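Local coordinates for protein Rna-directed RNA polymerase (Infectious pancreatic necrosis virus, PDB 3ZED) that probably catalyses the RNA-templated synthesis of viral RNA from ribonucleoside triphosphates and occurs both free and covalently attached to the genomic RNA, at residues Asp214-Trp219 and Ser433-Pro438; Asp139-Pro144 and Pro549-Lys554; Asp395-Ser400 and Glu518-Asn523; Thr290-Trp295 and Arg786-Thr791. All coordinates share one frame; numbering follows the deposited sequence.

Interaction 1: Asp214-Trp219 and Ser433-Pro438; sequences DPDLRW and SPRYNP
Asp-216 and Arg-435 form the salt bridge across this contact. OD1 of Asp-216 lies 2.9 Å from NE of Arg-435, and the N-H points at it with an angle of 165°. The nitrogen meets OD1 nearly along its C-O bond. The oxygen lies close to the guanidinium plane, while the carboxylate is turned 62° from that plane. OD2 of Asp-216 uses its anti lone pair for NE of Arg-218, 2.9 Å away. One carboxylate thus joins two arginines. Arg-435 NH2 makes a weak bond of 2.9 Å to Asp-214 O, and its guanidinium also reaches the carbonyls of Pro-210 and Lys-211. Arg-218 NH1 bonds Ser-751 O.

Backbone bonds make a single bridge at Leu-217 and Tyr-436. Leu-217 N gives to Arg-435 O at 3.0 Å, and Asn-437 N gives to Leu-217 O at 3.2 Å. The same Leu-217 O receives a CA-H...O contact from Tyr-436. Leu-217 is the centre of an inverse gamma turn.

Between the two segments, CB of Leu-217 meets CB of Tyr-436 at 3.8 Å. Tyr-436 points away from the other segment, and one face of its ring rests on CB of Pro-434. Asn-437 ND2 lies 3.6 Å from CB of Arg-218, while its OD1 caps Trp-440 N at the start of helix 438-452.

A basic side chain of another protein's chain also pairs with Asp-216 OD1. With two arginines and this basic group paired to it, the aspartate is probably held ionised. The charge network and the bridge together fix two irregular loops against each other.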
# COMPACT_ATOMS: atom_id res chain seq x y z
N ASP B 214 -24.14 0.62 -1.72
CA ASP B 214 -23.10 0.35 -2.71
C ASP B 214 -23.48 -0.84 -3.63
O ASP B 214 -24.00 -1.86 -3.16
CB ASP B 214 -21.75 0.09 -2.04
CG ASP B 214 -21.07 1.34 -1.49
OD1 ASP B 214 -21.67 2.44 -1.59
OD2 ASP B 214 -19.93 1.22 -1.00
N PRO B 215 -23.23 -0.69 -4.96
CA PRO B 215 -23.55 -1.78 -5.88
C PRO B 215 -22.69 -3.01 -5.68
O PRO B 215 -21.53 -2.94 -5.30
CB PRO B 215 -23.31 -1.16 -7.26
CG PRO B 215 -22.29 -0.10 -7.03
CD PRO B 215 -22.61 0.45 -5.67
N ASP B 216 -23.30 -4.16 -5.95
CA ASP B 216 -22.69 -5.47 -5.93
C ASP B 216 -21.71 -5.59 -7.09
O ASP B 216 -21.78 -4.81 -8.04
CB ASP B 216 -23.77 -6.55 -6.06
CG ASP B 216 -24.75 -6.69 -4.92
OD1 ASP B 216 -24.46 -6.18 -3.82
OD2 ASP B 216 -25.78 -7.36 -5.10
N LEU B 217 -20.82 -6.58 -7.03
CA LEU B 217 -19.88 -6.85 -8.11
C LEU B 217 -20.62 -7.58 -9.24
O LEU B 217 -20.58 -8.81 -9.32
CB LEU B 217 -18.70 -7.69 -7.58
CG LEU B 217 -17.82 -7.01 -6.54
CD1 LEU B 217 -16.82 -8.00 -5.93
CD2 LEU B 217 -17.17 -5.75 -7.11
N ARG B 218 -21.37 -6.84 -10.08
CA ARG B 218 -22.16 -7.46 -11.14
C ARG B 218 -22.08 -6.72 -12.46
O ARG B 218 -22.62 -7.23 -13.45
CB ARG B 218 -23.65 -7.54 -10.74
CG ARG B 218 -23.98 -8.27 -9.46
CD ARG B 218 -25.41 -7.99 -9.03
NE ARG B 218 -25.73 -8.62 -7.75
CZ ARG B 218 -26.08 -9.90 -7.61
NH1 ARG B 218 -26.17 -10.69 -8.67
NH2 ARG B 218 -26.32 -10.40 -6.41
N TRP B 219 -21.51 -5.52 -12.48
CA TRP B 219 -21.56 -4.70 -13.68
C TRP B 219 -20.23 -4.24 -14.21
O TRP B 219 -19.19 -4.33 -13.54
CB TRP B 219 -22.41 -3.45 -13.37
CG TRP B 219 -23.85 -3.79 -13.06
CD1 TRP B 219 -24.83 -4.09 -13.97
CD2 TRP B 219 -24.43 -3.97 -11.77
NE1 TRP B 219 -26.00 -4.38 -13.31
CE2 TRP B 219 -25.78 -4.33 -11.96
CE3 TRP B 219 -23.93 -3.85 -10.45
CZ2 TRP B 219 -26.65 -4.54 -10.89
CZ3 TRP B 219 -24.79 -4.08 -9.39
CH2 TRP B 219 -26.13 -4.42 -9.61
N SER B 433 -26.32 -14.77 0.91
CA SER B 433 -26.27 -14.81 -0.56
C SER B 433 -25.13 -13.89 -1.06
O SER B 433 -24.79 -12.90 -0.38
CB SER B 433 -27.61 -14.42 -1.18
OG SER B 433 -27.96 -13.08 -0.90
N PRO B 434 -24.52 -14.20 -2.23
CA PRO B 434 -23.38 -13.39 -2.69
C PRO B 434 -23.74 -12.02 -3.28
O PRO B 434 -24.73 -11.89 -3.99
CB PRO B 434 -22.74 -14.29 -3.75
CG PRO B 434 -23.87 -15.09 -4.29
CD PRO B 434 -24.76 -15.35 -3.12
N ARG B 435 -22.88 -11.01 -3.01
CA ARG B 435 -23.01 -9.65 -3.53
C ARG B 435 -22.10 -9.55 -4.77
O ARG B 435 -21.33 -8.60 -4.94
CB ARG B 435 -22.66 -8.60 -2.45
CG ARG B 435 -23.73 -8.43 -1.40
CD ARG B 435 -23.45 -7.32 -0.41
NE ARG B 435 -23.51 -6.00 -1.04
CZ ARG B 435 -23.33 -4.85 -0.40
NH1 ARG B 435 -23.12 -4.84 0.91
NH2 ARG B 435 -23.36 -3.70 -1.06
N TYR B 436 -22.19 -10.58 -5.63
CA TYR B 436 -21.45 -10.74 -6.87
C TYR B 436 -22.11 -11.80 -7.74
O TYR B 436 -22.88 -12.63 -7.25
CB TYR B 436 -19.97 -11.10 -6.60
CG TYR B 436 -19.75 -12.32 -5.73
CD1 TYR B 436 -19.80 -13.61 -6.28
CD2 TYR B 436 -19.50 -12.20 -4.37
CE1 TYR B 436 -19.60 -14.74 -5.49
CE2 TYR B 436 -19.30 -13.32 -3.57
CZ TYR B 436 -19.36 -14.59 -4.13
OH TYR B 436 -19.17 -15.70 -3.34
N ASN B 437 -21.80 -11.78 -9.04
CA ASN B 437 -22.30 -12.73 -10.01
C ASN B 437 -21.14 -13.65 -10.48
O ASN B 437 -19.98 -13.42 -10.06
CB ASN B 437 -22.98 -12.00 -11.19
CG ASN B 437 -22.15 -11.09 -12.07
OD1 ASN B 437 -20.92 -11.14 -12.14
ND2 ASN B 437 -22.84 -10.29 -12.86
N PRO B 438 -21.39 -14.68 -11.33
CA PRO B 438 -20.28 -15.56 -11.76
C PRO B 438 -19.14 -14.83 -12.50
O PRO B 438 -17.98 -15.20 -12.31
CB PRO B 438 -20.98 -16.57 -12.68
CG PRO B 438 -22.38 -16.63 -12.17
CD PRO B 438 -22.68 -15.18 -11.87

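Interaction 2: Asp139-Pro144 and Pro549-Lys554; sequences DFPTGP and PIRPGK
Pro-141 sets its CG over one face of the Arg-551 guanidinium. CG of the proline stands 3.7 Å above that plane, offset toward the rim, and comes within 3.8 Å of CZ of Arg-551. The two side chains cross at about a right angle. CG of Arg-551 is anti to its backbone N (chi1 -165°), and the bend at chi3 (-62°) turns NE out of the extended line of the chain. The flat group ends up against the proline.

CD of the same Pro-141 ring touches the backbone, 3.5 Å from Ile-550 O. CD of Pro-141 also meets CG2 of Ile-550 at 4.2 Å. Next to it, Thr-142 OG1 lies 4.2 Å from CD of Pro-552.

The polar link is made through water. One molecule accepts from Thr-142 N at 2.8 Å and donates to Ile-550 O at 2.8 Å. It joins the two backbones across the contact. Thr-142 belongs to a type I turn from Phe-140 to Gly-143, closed by Gly-143 N to Phe-140 O at 3.0 Å.

This is surface packing, away from the potassium sites and the predicted GTP site. The turn leads into helix 143-156, and the proline-rich loop lies between helix 524-533 and strand 556-560. Asp-538 and Thr-534 bond the backbone N of Ile-550 and of Lys-554. Helix 625-645 touches both partners, with Pro-625 against Phe-140 and Pro-552.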
# COMPACT_ATOMS: atom_id res chain seq x y z
N ASP B 139 24.53 25.66 24.13
CA ASP B 139 25.05 24.41 24.68
C ASP B 139 23.88 23.44 24.92
O ASP B 139 23.46 23.18 26.05
CB ASP B 139 25.90 24.63 25.97
CG ASP B 139 26.52 23.35 26.56
OD1 ASP B 139 26.55 22.30 25.84
OD2 ASP B 139 26.95 23.39 27.74
N PHE B 140 23.36 22.92 23.84
CA PHE B 140 22.35 21.87 23.82
C PHE B 140 23.09 20.52 23.93
O PHE B 140 23.91 20.25 23.06
CB PHE B 140 21.51 21.92 22.53
CG PHE B 140 20.64 23.14 22.31
CD1 PHE B 140 19.83 23.63 23.33
CD2 PHE B 140 20.56 23.74 21.06
CE1 PHE B 140 18.98 24.71 23.11
CE2 PHE B 140 19.71 24.83 20.84
CZ PHE B 140 18.92 25.30 21.87
N PRO B 141 22.83 19.68 24.97
CA PRO B 141 23.58 18.39 25.09
C PRO B 141 23.48 17.47 23.85
O PRO B 141 24.45 16.78 23.54
CB PRO B 141 22.95 17.72 26.33
CG PRO B 141 22.39 18.88 27.14
CD PRO B 141 21.95 19.91 26.14
N THR B 142 22.34 17.47 23.13
CA THR B 142 22.15 16.64 21.92
C THR B 142 22.47 17.41 20.62
O THR B 142 22.44 16.81 19.54
CB THR B 142 20.71 16.09 21.85
OG1 THR B 142 19.79 17.17 21.86
CG2 THR B 142 20.40 15.11 22.98
N GLY B 143 22.76 18.72 20.74
CA GLY B 143 23.11 19.58 19.61
C GLY B 143 24.22 19.03 18.72
O GLY B 143 24.02 18.91 17.50
N PRO B 144 25.41 18.65 19.27
CA PRO B 144 26.50 18.16 18.39
C PRO B 144 26.12 16.91 17.60
O PRO B 144 26.43 16.83 16.41
CB PRO B 144 27.66 17.91 19.37
CG PRO B 144 27.37 18.83 20.54
CD PRO B 144 25.87 18.78 20.68
N PRO B 549 12.74 21.38 24.75
CA PRO B 549 13.43 21.20 26.04
C PRO B 549 14.95 21.34 25.83
O PRO B 549 15.44 21.07 24.73
CB PRO B 549 13.06 19.77 26.42
CG PRO B 549 12.86 19.07 25.11
CD PRO B 549 12.24 20.10 24.20
N ILE B 550 15.67 21.78 26.86
CA ILE B 550 17.14 21.89 26.77
C ILE B 550 17.69 20.46 26.68
O ILE B 550 18.52 20.17 25.82
CB ILE B 550 17.72 22.70 27.96
CG1 ILE B 550 17.19 24.16 27.90
CG2 ILE B 550 19.27 22.65 27.96
CD1 ILE B 550 17.08 24.88 29.15
N ARG B 551 17.14 19.56 27.50
CA ARG B 551 17.50 18.14 27.52
C ARG B 551 16.22 17.28 27.31
O ARG B 551 15.44 17.08 28.26
CB ARG B 551 18.21 17.80 28.85
CG ARG B 551 18.95 16.46 28.85
CD ARG B 551 19.54 16.17 30.21
NE ARG B 551 20.53 17.17 30.63
CZ ARG B 551 21.84 17.07 30.42
NH1 ARG B 551 22.33 16.03 29.77
NH2 ARG B 551 22.66 18.03 30.84
N PRO B 552 15.98 16.81 26.06
CA PRO B 552 14.81 15.93 25.80
C PRO B 552 14.82 14.66 26.66
O PRO B 552 15.88 14.15 27.05
CB PRO B 552 14.97 15.54 24.32
CG PRO B 552 15.92 16.51 23.75
CD PRO B 552 16.80 16.98 24.85
N GLY B 553 13.62 14.17 26.95
CA GLY B 553 13.45 12.93 27.69
C GLY B 553 13.72 11.73 26.81
O GLY B 553 13.81 11.85 25.58
N LYS B 554 13.89 10.56 27.46
CA LYS B 554 14.10 9.28 26.78
C LYS B 554 12.88 8.93 25.90
O LYS B 554 11.75 8.98 26.38
CB LYS B 554 14.31 8.19 27.85
CG LYS B 554 14.54 6.77 27.33
CD LYS B 554 15.94 6.58 26.77
CE LYS B 554 16.21 5.14 26.37
NZ LYS B 554 17.28 5.08 25.34
O HOH W 1 20.01 18.72 23.97

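Interaction 3: Asp395-Ser400 and Glu518-Asn523; sequences DNTWYS and ERELKN
The Tyr-399 ring and the Glu-520 side chain lie side by side and point the same way. Ring and carboxylate planes are 35° apart. CE1 of Tyr-399 touches CG of Glu-520 at 3.6 Å, an oblique approach. The Tyr-399 hydroxyl bonds Asn-498. At the edge of the Trp-398 ring, near its plane, sits CB of Leu-521. CB of Trp-398 and CB of Leu-521 are 3.8 Å apart. CG of the tryptophan is anti to the backbone N (chi1 176°). The indole leads away from the partner strand and meets the Tyr-391 ring, while NE1 bonds Leu-558 O.

The backbones are antiparallel, with axes 175° apart. Trp-398 and Leu-521 are a hydrogen-bonded pair, with Trp-398 N to Leu-521 O at 3.0 Å and Leu-521 N to Trp-398 O at 2.8 Å. Tyr-399 and Glu-520 are a non-hydrogen-bonded pair. Ser-400 N reaches Arg-519 O at 3.0 Å.

A classic beta bulge follows, with Glu-518 and Arg-519 both opposite Ser-400. Ser-400 O accepts from Glu-518 N at 2.8 Å and from Arg-519 N at 3.3 Å. CG2 of Thr-397 packs on CG of Glu-520 at 3.7 Å.

Strand 515-521 is an outer strand of a four-stranded antiparallel sheet, paired to 397-403, in the polymerase palm. Backbone bonds carry the pairing. Polar side-chain ends turn to outside partners, as Arg-519 does to Glu-579, and tie the sheet to its surroundings.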
# COMPACT_ATOMS: atom_id res chain seq x y z
N ASP B 395 8.87 -11.29 26.48
CA ASP B 395 10.04 -11.35 27.36
C ASP B 395 10.61 -9.94 27.66
O ASP B 395 11.82 -9.70 27.51
CB ASP B 395 11.12 -12.27 26.76
CG ASP B 395 10.63 -13.68 26.45
OD1 ASP B 395 10.01 -14.30 27.34
OD2 ASP B 395 10.86 -14.14 25.31
N ASN B 396 9.71 -9.00 28.07
CA ASN B 396 10.03 -7.61 28.39
C ASN B 396 10.85 -6.94 27.25
O ASN B 396 11.74 -6.12 27.51
CB ASN B 396 10.76 -7.51 29.75
CG ASN B 396 10.82 -6.11 30.31
OD1 ASN B 396 9.89 -5.32 30.16
ND2 ASN B 396 11.95 -5.77 30.92
N THR B 397 10.55 -7.31 25.99
CA THR B 397 11.25 -6.79 24.82
C THR B 397 10.25 -6.49 23.69
O THR B 397 9.29 -7.22 23.49
CB THR B 397 12.34 -7.81 24.36
OG1 THR B 397 13.07 -8.32 25.48
CG2 THR B 397 13.32 -7.21 23.36
N TRP B 398 10.50 -5.40 22.96
CA TRP B 398 9.73 -4.97 21.80
C TRP B 398 10.52 -5.32 20.53
O TRP B 398 11.70 -4.93 20.39
CB TRP B 398 9.42 -3.46 21.87
CG TRP B 398 8.71 -2.91 20.67
CD1 TRP B 398 9.28 -2.30 19.59
CD2 TRP B 398 7.29 -2.90 20.43
NE1 TRP B 398 8.30 -1.89 18.71
CE2 TRP B 398 7.07 -2.23 19.21
CE3 TRP B 398 6.17 -3.36 21.16
CZ2 TRP B 398 5.78 -2.00 18.70
CZ3 TRP B 398 4.90 -3.16 20.63
CH2 TRP B 398 4.71 -2.49 19.42
N TYR B 399 9.89 -6.09 19.64
CA TYR B 399 10.51 -6.49 18.38
C TYR B 399 9.76 -5.95 17.19
O TYR B 399 8.55 -6.07 17.10
CB TYR B 399 10.61 -8.02 18.25
CG TYR B 399 11.36 -8.69 19.37
CD1 TYR B 399 12.74 -8.87 19.30
CD2 TYR B 399 10.70 -9.18 20.49
CE1 TYR B 399 13.44 -9.51 20.32
CE2 TYR B 399 11.38 -9.82 21.52
CZ TYR B 399 12.76 -9.99 21.43
OH TYR B 399 13.44 -10.60 22.46
N SER B 400 10.50 -5.36 16.27
CA SER B 400 9.98 -4.91 15.00
C SER B 400 10.50 -5.87 13.96
O SER B 400 11.72 -6.00 13.80
CB SER B 400 10.42 -3.47 14.72
OG SER B 400 9.91 -3.04 13.48
N GLU B 518 14.18 -6.13 12.57
CA GLU B 518 14.66 -4.79 12.26
C GLU B 518 15.01 -3.99 13.50
O GLU B 518 15.83 -3.06 13.42
CB GLU B 518 13.61 -4.03 11.44
CG GLU B 518 13.42 -4.59 10.03
CD GLU B 518 14.58 -4.48 9.06
OE1 GLU B 518 15.63 -3.90 9.42
OE2 GLU B 518 14.42 -4.96 7.91
N ARG B 519 14.39 -4.33 14.64
CA ARG B 519 14.60 -3.61 15.89
C ARG B 519 14.31 -4.49 17.07
O ARG B 519 13.35 -5.26 17.06
CB ARG B 519 13.70 -2.37 15.93
CG ARG B 519 14.04 -1.38 17.02
CD ARG B 519 13.52 -0.00 16.69
NE ARG B 519 14.10 0.55 15.47
CZ ARG B 519 14.31 1.83 15.28
NH1 ARG B 519 14.01 2.71 16.22
NH2 ARG B 519 14.84 2.26 14.14
N GLU B 520 15.13 -4.36 18.09
CA GLU B 520 14.99 -5.04 19.36
C GLU B 520 15.14 -3.98 20.44
O GLU B 520 16.19 -3.33 20.55
CB GLU B 520 16.02 -6.17 19.49
CG GLU B 520 15.94 -6.92 20.81
CD GLU B 520 17.05 -7.91 21.08
OE1 GLU B 520 18.22 -7.60 20.74
OE2 GLU B 520 16.77 -8.96 21.70
N LEU B 521 14.07 -3.76 21.18
CA LEU B 521 14.04 -2.77 22.25
C LEU B 521 13.99 -3.54 23.57
O LEU B 521 12.92 -3.96 24.00
CB LEU B 521 12.84 -1.81 22.04
CG LEU B 521 12.73 -0.59 22.92
CD1 LEU B 521 13.97 0.26 22.81
CD2 LEU B 521 11.51 0.24 22.52
N LYS B 522 15.16 -3.79 24.15
CA LYS B 522 15.34 -4.56 25.39
C LYS B 522 14.94 -3.74 26.62
O LYS B 522 14.96 -2.51 26.59
CB LYS B 522 16.79 -5.03 25.53
CG LYS B 522 17.12 -6.25 24.68
CD LYS B 522 18.58 -6.64 24.80
CE LYS B 522 18.86 -7.99 24.18
NZ LYS B 522 20.30 -8.19 23.87
N ASN B 523 14.61 -4.46 27.73
CA ASN B 523 14.22 -3.90 29.03
C ASN B 523 13.13 -2.85 28.82
O ASN B 523 13.30 -1.68 29.14
CB ASN B 523 15.46 -3.32 29.78
CG ASN B 523 16.65 -4.24 29.87
OD1 ASN B 523 16.59 -5.33 30.45
ND2 ASN B 523 17.77 -3.84 29.29

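Interaction 4: Thr290-Trp295 and Arg786-Thr791; sequences TITDFW and REALET
Thr-292 OG1 lies 2.7 Å from Ala-788 O. Its proton is not assigned with certainty, because Lys-288 O, one turn earlier in the same helix, is a second acceptor within reach. The hydroxyl therefore sits between a carbonyl of its own helix and one of helix 781-789. OG1 is anti to the carbonyl carbon (chi1 -51°), which sets it beside Ala-788 O. CG2 of Thr-292, anti to the backbone N, lies 3.6 Å from Ala-788 O. CG2 of Thr-292 is 4.0 Å from CB of Thr-791.

Apolar contact lies beside it. CG2 of Ile-291 touches CB of Ala-788 at 3.7 Å and CD2 of Leu-789 at 3.6 Å. Leu-789 starts out away from helix 283-293, yet its CD2 comes back to CG2 of Ile-291. The small alanine faces the other helix directly.

Past the end of helix 283-293, CB of Trp-295 rests 3.7 Å from Leu-789 O, which also accepts from Arg-63 NH1. The indole leads away, and its NE1 bonds Ala-64 O. Thr-791 OG1 turns back on its own chain and donates to Glu-787 O at 2.8 Å.

The arrangement is a packing of two helices near their C-terminal ends. It joins helix 283-293 to the last helix of the modelled C-terminal region. The side chains of Trp-295 and Leu-249 are about 4 Å apart, and Leu-249 is part of a predicted GTP-binding site.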
# COMPACT_ATOMS: atom_id res chain seq x y z
N THR B 290 -9.38 -13.88 -24.62
CA THR B 290 -9.62 -12.58 -23.97
C THR B 290 -8.37 -12.14 -23.18
O THR B 290 -7.93 -11.00 -23.33
CB THR B 290 -10.85 -12.67 -23.06
OG1 THR B 290 -11.99 -12.98 -23.87
CG2 THR B 290 -11.11 -11.38 -22.26
N ILE B 291 -7.79 -13.04 -22.36
CA ILE B 291 -6.62 -12.77 -21.54
C ILE B 291 -5.39 -12.41 -22.43
O ILE B 291 -4.66 -11.47 -22.10
CB ILE B 291 -6.37 -13.96 -20.58
CG1 ILE B 291 -7.42 -13.98 -19.44
CG2 ILE B 291 -4.98 -13.90 -19.99
CD1 ILE B 291 -7.47 -15.25 -18.57
N THR B 292 -5.19 -13.11 -23.56
CA THR B 292 -4.08 -12.82 -24.48
C THR B 292 -4.35 -11.49 -25.24
O THR B 292 -3.41 -10.72 -25.45
CB THR B 292 -3.84 -14.01 -25.43
OG1 THR B 292 -3.73 -15.20 -24.66
CG2 THR B 292 -2.57 -13.84 -26.26
N ASP B 293 -5.63 -11.22 -25.63
CA ASP B 293 -6.01 -9.99 -26.33
C ASP B 293 -5.74 -8.75 -25.47
O ASP B 293 -5.36 -7.72 -26.01
CB ASP B 293 -7.48 -10.02 -26.76
CG ASP B 293 -7.81 -10.88 -27.98
OD1 ASP B 293 -6.87 -11.50 -28.55
OD2 ASP B 293 -9.00 -10.95 -28.36
N PHE B 294 -5.91 -8.88 -24.14
CA PHE B 294 -5.70 -7.83 -23.15
C PHE B 294 -4.44 -8.12 -22.28
O PHE B 294 -4.40 -7.69 -21.13
CB PHE B 294 -6.94 -7.70 -22.24
CG PHE B 294 -8.16 -7.13 -22.91
CD1 PHE B 294 -8.40 -5.75 -22.90
CD2 PHE B 294 -9.10 -7.95 -23.52
CE1 PHE B 294 -9.55 -5.22 -23.50
CE2 PHE B 294 -10.24 -7.42 -24.12
CZ PHE B 294 -10.47 -6.05 -24.10
N TRP B 295 -3.41 -8.81 -22.84
CA TRP B 295 -2.17 -9.18 -22.14
C TRP B 295 -1.56 -7.98 -21.39
O TRP B 295 -1.04 -8.16 -20.29
CB TRP B 295 -1.11 -9.77 -23.12
CG TRP B 295 -0.53 -8.77 -24.09
CD1 TRP B 295 -0.97 -8.48 -25.35
CD2 TRP B 295 0.57 -7.86 -23.83
NE1 TRP B 295 -0.21 -7.47 -25.90
CE2 TRP B 295 0.71 -7.04 -24.98
CE3 TRP B 295 1.43 -7.65 -22.74
CZ2 TRP B 295 1.70 -6.05 -25.07
CZ3 TRP B 295 2.38 -6.65 -22.82
CH2 TRP B 295 2.53 -5.88 -23.99
N ARG B 786 -1.63 -17.08 -16.51
CA ARG B 786 -0.22 -16.72 -16.73
C ARG B 786 0.27 -17.21 -18.11
O ARG B 786 0.91 -16.44 -18.83
CB ARG B 786 0.65 -17.27 -15.59
CG ARG B 786 2.08 -16.75 -15.61
CD ARG B 786 3.09 -17.86 -15.53
NE ARG B 786 2.84 -18.76 -14.40
CZ ARG B 786 2.99 -20.08 -14.45
NH1 ARG B 786 3.41 -20.67 -15.56
NH2 ARG B 786 2.72 -20.82 -13.38
N GLU B 787 -0.07 -18.46 -18.50
CA GLU B 787 0.27 -19.05 -19.80
C GLU B 787 -0.25 -18.20 -20.97
O GLU B 787 0.51 -17.87 -21.88
CB GLU B 787 -0.33 -20.47 -19.92
CG GLU B 787 0.35 -21.51 -19.04
CD GLU B 787 -0.27 -22.90 -19.02
OE1 GLU B 787 -1.36 -23.10 -19.59
OE2 GLU B 787 0.30 -23.76 -18.31
N ALA B 788 -1.55 -17.86 -20.93
CA ALA B 788 -2.24 -17.04 -21.93
C ALA B 788 -1.67 -15.62 -21.98
O ALA B 788 -1.55 -15.07 -23.08
CB ALA B 788 -3.73 -17.00 -21.62
N LEU B 789 -1.29 -15.04 -20.82
CA LEU B 789 -0.70 -13.70 -20.77
C LEU B 789 0.64 -13.65 -21.49
O LEU B 789 0.94 -12.64 -22.13
CB LEU B 789 -0.53 -13.21 -19.33
CG LEU B 789 -1.80 -12.82 -18.59
CD1 LEU B 789 -1.55 -12.72 -17.09
CD2 LEU B 789 -2.43 -11.55 -19.18
N GLU B 790 1.42 -14.76 -21.42
CA GLU B 790 2.75 -14.93 -22.00
C GLU B 790 2.74 -15.69 -23.35
O GLU B 790 3.77 -16.26 -23.75
CB GLU B 790 3.66 -15.67 -21.01
CG GLU B 790 4.08 -14.81 -19.83
CD GLU B 790 4.46 -15.55 -18.56
OE1 GLU B 790 5.08 -16.63 -18.65
OE2 GLU B 790 4.17 -15.01 -17.47
N THR B 791 1.59 -15.70 -24.04
CA THR B 791 1.43 -16.32 -25.36
C THR B 791 1.78 -15.29 -26.46
O THR B 791 1.41 -14.12 -26.34
CB THR B 791 -0.01 -16.88 -25.51
OG1 THR B 791 -0.18 -17.96 -24.60
CG2 THR B 791 -0.32 -17.39 -26.91

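How the interactions relate
The four contacts are spread over the polymerase, and none touches another. Interactions 2 and 3 lie on one side of the chain's centre, their own centres about 25 Å apart. Interactions 1 and 4 lie opposite them, their centres about 26 Å apart. The largest distance between centres, about 61 Å, separates interactions 2 and 4. Along the chain the first segments come in the order 2, 1, 4, 3, and the second in the order 1, 3, 2, 4. Interactions 1 and 3 tie parts within the palm region. Interaction 2 links that region to the thumb, and interaction 4 to the C-terminal region. Distant sequence is thereby joined at both sides of the fold.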